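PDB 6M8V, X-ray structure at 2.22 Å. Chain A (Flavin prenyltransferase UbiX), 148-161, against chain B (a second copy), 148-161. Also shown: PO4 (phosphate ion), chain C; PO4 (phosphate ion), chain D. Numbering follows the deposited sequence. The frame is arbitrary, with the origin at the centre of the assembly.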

# COMPACT_ATOMS: atom_id res chain seq x y z
N ALA A 148 -17.36 -25.27 17.18
CA ALA A 148 -18.61 -25.43 16.46
C ALA A 148 -19.56 -26.30 17.29
O ALA A 148 -19.19 -26.84 18.33
CB ALA A 148 -18.37 -26.05 15.08
N PHE A 149 -20.79 -26.43 16.81
CA PHE A 149 -21.81 -27.16 17.55
C PHE A 149 -22.58 -28.16 16.69
O PHE A 149 -23.59 -28.70 17.15
CB PHE A 149 -22.79 -26.18 18.22
CG PHE A 149 -22.16 -25.32 19.28
CD1 PHE A 149 -21.45 -24.18 18.94
CD2 PHE A 149 -22.28 -25.66 20.62
CE1 PHE A 149 -20.86 -23.39 19.92
CE2 PHE A 149 -21.69 -24.87 21.61
CZ PHE A 149 -20.98 -23.73 21.25
N TYR A 150 -22.14 -28.42 15.45
CA TYR A 150 -22.82 -29.43 14.65
C TYR A 150 -22.58 -30.84 15.18
O TYR A 150 -23.34 -31.75 14.85
CB TYR A 150 -22.40 -29.35 13.18
CG TYR A 150 -20.90 -29.32 12.91
CD1 TYR A 150 -20.13 -30.48 13.00
CD2 TYR A 150 -20.27 -28.15 12.51
CE1 TYR A 150 -18.77 -30.46 12.74
CE2 TYR A 150 -18.92 -28.12 12.25
CZ TYR A 150 -18.17 -29.27 12.36
OH TYR A 150 -16.82 -29.24 12.09
N ASN A 151 -21.55 -31.03 16.01
CA ASN A 151 -21.34 -32.29 16.70
C ASN A 151 -22.20 -32.43 17.95
O ASN A 151 -22.12 -33.47 18.62
CB ASN A 151 -19.86 -32.45 17.08
CG ASN A 151 -19.33 -31.29 17.91
OD1 ASN A 151 -19.69 -30.13 17.69
ND2 ASN A 151 -18.47 -31.60 18.88
N LYS A 152 -23.01 -31.42 18.26
CA LYS A 152 -23.91 -31.38 19.41
C LYS A 152 -23.16 -31.76 20.69
O LYS A 152 -23.34 -32.86 21.21
CB LYS A 152 -25.09 -32.32 19.20
CG LYS A 152 -25.93 -31.98 17.97
CD LYS A 152 -27.23 -32.77 17.97
CE LYS A 152 -28.16 -32.30 16.86
NZ LYS A 152 -28.11 -33.17 15.65
N PRO A 153 -22.32 -30.87 21.21
CA PRO A 153 -21.59 -31.18 22.44
C PRO A 153 -22.55 -31.33 23.61
O PRO A 153 -23.50 -30.57 23.76
CB PRO A 153 -20.66 -29.98 22.62
CG PRO A 153 -21.35 -28.87 21.89
CD PRO A 153 -22.03 -29.51 20.72
N LYS A 154 -22.28 -32.34 24.44
CA LYS A 154 -23.08 -32.59 25.63
C LYS A 154 -22.47 -31.99 26.89
O LYS A 154 -23.15 -31.91 27.92
CB LYS A 154 -23.28 -34.10 25.83
CG LYS A 154 -24.11 -34.75 24.74
CD LYS A 154 -25.31 -33.88 24.39
CE LYS A 154 -26.36 -34.65 23.59
NZ LYS A 154 -27.53 -33.79 23.29
N ASN A 155 -21.22 -31.55 26.83
CA ASN A 155 -20.53 -31.04 28.00
C ASN A 155 -19.34 -30.22 27.54
O ASN A 155 -19.01 -30.18 26.35
CB ASN A 155 -20.07 -32.18 28.91
CG ASN A 155 -19.49 -33.34 28.13
OD1 ASN A 155 -18.51 -33.19 27.41
ND2 ASN A 155 -20.10 -34.51 28.27
N VAL A 156 -18.68 -29.57 28.50
CA VAL A 156 -17.48 -28.80 28.21
C VAL A 156 -16.44 -29.68 27.53
O VAL A 156 -15.77 -29.25 26.58
CB VAL A 156 -16.93 -28.18 29.51
CG1 VAL A 156 -15.56 -27.56 29.27
CG2 VAL A 156 -17.91 -27.16 30.06
N ASN A 157 -16.31 -30.93 27.98
CA ASN A 157 -15.30 -31.83 27.45
C ASN A 157 -15.47 -32.06 25.95
O ASN A 157 -14.48 -32.14 25.21
CB ASN A 157 -15.34 -33.16 28.19
CG ASN A 157 -13.98 -33.63 28.64
OD1 ASN A 157 -13.06 -33.75 27.84
ND2 ASN A 157 -13.84 -33.88 29.94
N ASP A 158 -16.71 -32.16 25.48
CA ASP A 158 -16.95 -32.32 24.04
C ASP A 158 -16.50 -31.10 23.26
O ASP A 158 -16.06 -31.22 22.11
CB ASP A 158 -18.44 -32.58 23.77
CG ASP A 158 -18.89 -33.96 24.20
OD1 ASP A 158 -18.05 -34.88 24.27
OD2 ASP A 158 -20.10 -34.11 24.45
N ILE A 159 -16.62 -29.91 23.85
CA ILE A 159 -16.16 -28.71 23.18
C ILE A 159 -14.64 -28.71 23.10
O ILE A 159 -14.06 -28.41 22.05
CB ILE A 159 -16.70 -27.47 23.92
CG1 ILE A 159 -18.23 -27.42 23.78
CG2 ILE A 159 -16.05 -26.20 23.39
CD1 ILE A 159 -18.86 -26.19 24.35
N ILE A 160 -13.97 -29.07 24.20
CA ILE A 160 -12.50 -29.10 24.21
C ILE A 160 -11.97 -30.13 23.22
O ILE A 160 -10.96 -29.90 22.55
CB ILE A 160 -11.98 -29.37 25.64
CG1 ILE A 160 -12.67 -28.45 26.65
CG2 ILE A 160 -10.47 -29.20 25.69
CD1 ILE A 160 -12.50 -26.98 26.34
N ASN A 161 -12.65 -31.27 23.11
CA ASN A 161 -12.17 -32.32 22.21
C ASN A 161 -12.39 -31.97 20.75
O ASN A 161 -11.64 -32.43 19.88
CB ASN A 161 -12.85 -33.65 22.55
CG ASN A 161 -12.30 -34.28 23.82
OD1 ASN A 161 -11.18 -33.97 24.24
ND2 ASN A 161 -13.07 -35.17 24.43
N ALA B 148 -13.76 -17.88 26.95
CA ALA B 148 -12.69 -17.98 27.93
C ALA B 148 -13.09 -18.97 29.01
O ALA B 148 -14.21 -19.48 29.04
CB ALA B 148 -12.39 -16.61 28.54
N PHE B 149 -12.15 -19.26 29.91
CA PHE B 149 -12.38 -20.26 30.94
C PHE B 149 -11.99 -19.79 32.34
O PHE B 149 -11.96 -20.61 33.27
CB PHE B 149 -11.63 -21.56 30.60
CG PHE B 149 -12.14 -22.24 29.36
CD1 PHE B 149 -11.73 -21.82 28.10
CD2 PHE B 149 -13.03 -23.31 29.44
CE1 PHE B 149 -12.19 -22.45 26.95
CE2 PHE B 149 -13.50 -23.94 28.30
CZ PHE B 149 -13.08 -23.50 27.05
N TYR B 150 -11.69 -18.50 32.52
CA TYR B 150 -11.40 -18.02 33.87
C TYR B 150 -12.63 -18.00 34.76
O TYR B 150 -12.50 -17.96 35.98
CB TYR B 150 -10.75 -16.62 33.83
CG TYR B 150 -11.47 -15.57 33.00
CD1 TYR B 150 -12.63 -14.96 33.47
CD2 TYR B 150 -10.96 -15.16 31.78
CE1 TYR B 150 -13.28 -13.99 32.72
CE2 TYR B 150 -11.59 -14.20 31.02
CZ TYR B 150 -12.75 -13.61 31.49
OH TYR B 150 -13.38 -12.65 30.74
N ASN B 151 -13.83 -18.03 34.16
CA ASN B 151 -15.06 -18.19 34.92
C ASN B 151 -15.34 -19.64 35.29
O ASN B 151 -16.36 -19.90 35.95
CB ASN B 151 -16.25 -17.62 34.12
CG ASN B 151 -16.39 -18.25 32.74
OD1 ASN B 151 -15.40 -18.53 32.07
ND2 ASN B 151 -17.63 -18.47 32.31
N LYS B 152 -14.47 -20.57 34.89
CA LYS B 152 -14.58 -21.99 35.17
C LYS B 152 -15.97 -22.51 34.80
O LYS B 152 -16.79 -22.78 35.69
CB LYS B 152 -14.28 -22.28 36.64
CG LYS B 152 -12.89 -21.85 37.08
CD LYS B 152 -12.56 -22.40 38.45
CE LYS B 152 -11.11 -22.15 38.81
NZ LYS B 152 -10.92 -20.97 39.71
N PRO B 153 -16.27 -22.65 33.51
CA PRO B 153 -17.59 -23.15 33.12
C PRO B 153 -17.78 -24.59 33.57
O PRO B 153 -16.86 -25.41 33.49
CB PRO B 153 -17.57 -23.04 31.59
CG PRO B 153 -16.12 -23.09 31.23
CD PRO B 153 -15.40 -22.39 32.35
N LYS B 154 -18.98 -24.88 34.07
CA LYS B 154 -19.33 -26.22 34.50
C LYS B 154 -20.08 -27.01 33.44
O LYS B 154 -20.22 -28.23 33.58
CB LYS B 154 -20.17 -26.16 35.79
CG LYS B 154 -19.41 -25.62 36.99
CD LYS B 154 -18.01 -26.20 37.05
CE LYS B 154 -17.36 -25.98 38.41
NZ LYS B 154 -16.00 -26.59 38.46
N ASN B 155 -20.54 -26.36 32.38
CA ASN B 155 -21.34 -27.02 31.37
C ASN B 155 -21.32 -26.16 30.11
O ASN B 155 -20.80 -25.03 30.12
CB ASN B 155 -22.77 -27.23 31.84
CG ASN B 155 -23.32 -26.03 32.58
OD1 ASN B 155 -23.40 -24.94 32.03
ND2 ASN B 155 -23.70 -26.23 33.84
N VAL B 156 -21.89 -26.70 29.04
CA VAL B 156 -22.01 -25.97 27.79
C VAL B 156 -22.73 -24.64 28.02
O VAL B 156 -22.34 -23.60 27.47
CB VAL B 156 -22.74 -26.83 26.74
CG1 VAL B 156 -23.06 -26.01 25.50
CG2 VAL B 156 -21.90 -28.04 26.39
N ASN B 157 -23.76 -24.65 28.86
CA ASN B 157 -24.57 -23.46 29.09
C ASN B 157 -23.73 -22.31 29.65
O ASN B 157 -23.95 -21.15 29.28
CB ASN B 157 -25.72 -23.79 30.04
CG ASN B 157 -27.05 -23.28 29.54
OD1 ASN B 157 -27.21 -22.09 29.27
ND2 ASN B 157 -28.03 -24.18 29.43
N ASP B 158 -22.78 -22.61 30.54
CA ASP B 158 -21.91 -21.57 31.07
C ASP B 158 -21.04 -20.96 29.98
O ASP B 158 -20.70 -19.77 30.03
CB ASP B 158 -21.01 -22.13 32.17
CG ASP B 158 -21.76 -22.42 33.45
OD1 ASP B 158 -22.82 -21.80 33.69
OD2 ASP B 158 -21.27 -23.27 34.23
N ILE B 159 -20.63 -21.76 28.99
CA ILE B 159 -19.85 -21.23 27.89
C ILE B 159 -20.71 -20.31 27.03
O ILE B 159 -20.28 -19.22 26.65
CB ILE B 159 -19.26 -22.40 27.08
CG1 ILE B 159 -18.24 -23.16 27.94
CG2 ILE B 159 -18.63 -21.89 25.79
CD1 ILE B 159 -17.50 -24.24 27.21
N ILE B 160 -21.95 -20.73 26.73
CA ILE B 160 -22.84 -19.92 25.91
C ILE B 160 -23.16 -18.60 26.60
O ILE B 160 -23.25 -17.55 25.96
CB ILE B 160 -24.12 -20.70 25.56
CG1 ILE B 160 -23.77 -22.09 25.04
CG2 ILE B 160 -24.96 -19.93 24.55
CD1 ILE B 160 -22.87 -22.08 23.83
N ASN B 161 -23.34 -18.63 27.93
CA ASN B 161 -23.70 -17.42 28.65
C ASN B 161 -22.53 -16.46 28.77
O ASN B 161 -22.74 -15.24 28.86
CB ASN B 161 -24.24 -17.78 30.04
CG ASN B 161 -25.65 -18.34 29.99
OD1 ASN B 161 -26.38 -18.11 29.03
ND2 ASN B 161 -26.04 -19.07 31.03
P PO4 C . -15.85 -26.35 9.65
O1 PO4 C . -17.06 -27.06 9.09
O2 PO4 C . -15.45 -26.95 10.98
O3 PO4 C . -14.68 -26.48 8.69
O4 PO4 C . -16.20 -24.89 9.84
P PO4 D . -10.93 -10.79 28.33
O1 PO4 D . -10.29 -10.87 29.69
O2 PO4 D . -12.27 -11.49 28.34
O3 PO4 D . -11.15 -9.35 27.94
O4 PO4 D . -10.02 -11.46 27.33
O HOH W 1 -23.54 -29.25 29.23
O HOH W 2 -19.24 -30.08 31.44

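Two copies of UbiX meet here across an exact two-fold axis, so each contact between different residues occurs twice. The stretches bury 439 Å² between them, both sides summed. No direct hydrogen bond crosses the contact. Its direct contacts are mainly apolar, and two waters add polar links.

Val A156 and Val B156 cover the most surface. Each opens a helix, and its CA-to-CB bond points sideways to the partner stretch. With chi1 in the t well, Val B156 sets CG2 against the backbone of the other chain, 3.6 Å from Asn A155 C. The same methyl lies 4.1 Å from Ile A159 CD1. The other methyl, Val B156 CG1, sits at the edge of the Phe A149 ring, 4.3 Å from Phe A149 CE2.

Ile A159 and Ile B159 point toward the partner. Their extended chi2 (t) carries the end methyls to the two-fold axis, where Ile A159 CD1 and Ile B159 CD1 pack 3.7 Å apart. The helix axes stay 10.2 Å apart at their closest, so side chains fill the space between them.

Phe A149 also points toward chain B. Its CZ lies 3.6 Å from Ile B160 CD1. Ile B160 starts out sideways, but its end comes nearer and reaches the ring.

The helix starts are held within each chain. Asn A155 caps its helix: Asp A158 N donates to Asn A155 OD1 at 2.8 Å. In return, Asp A158 OD2 accepts from Lys A154 N, also at 2.8 Å. These paired bonds tie the loop to the first turn.

Water 1 joins the chains beside the valines. It donates to Lys A154 O and accepts from Val B156 N, with its oxygen 3.0 Å from each atom. Water 2 makes the symmetric bridge. Each valine N, in the first turn of its helix, thus finds an acceptor in water.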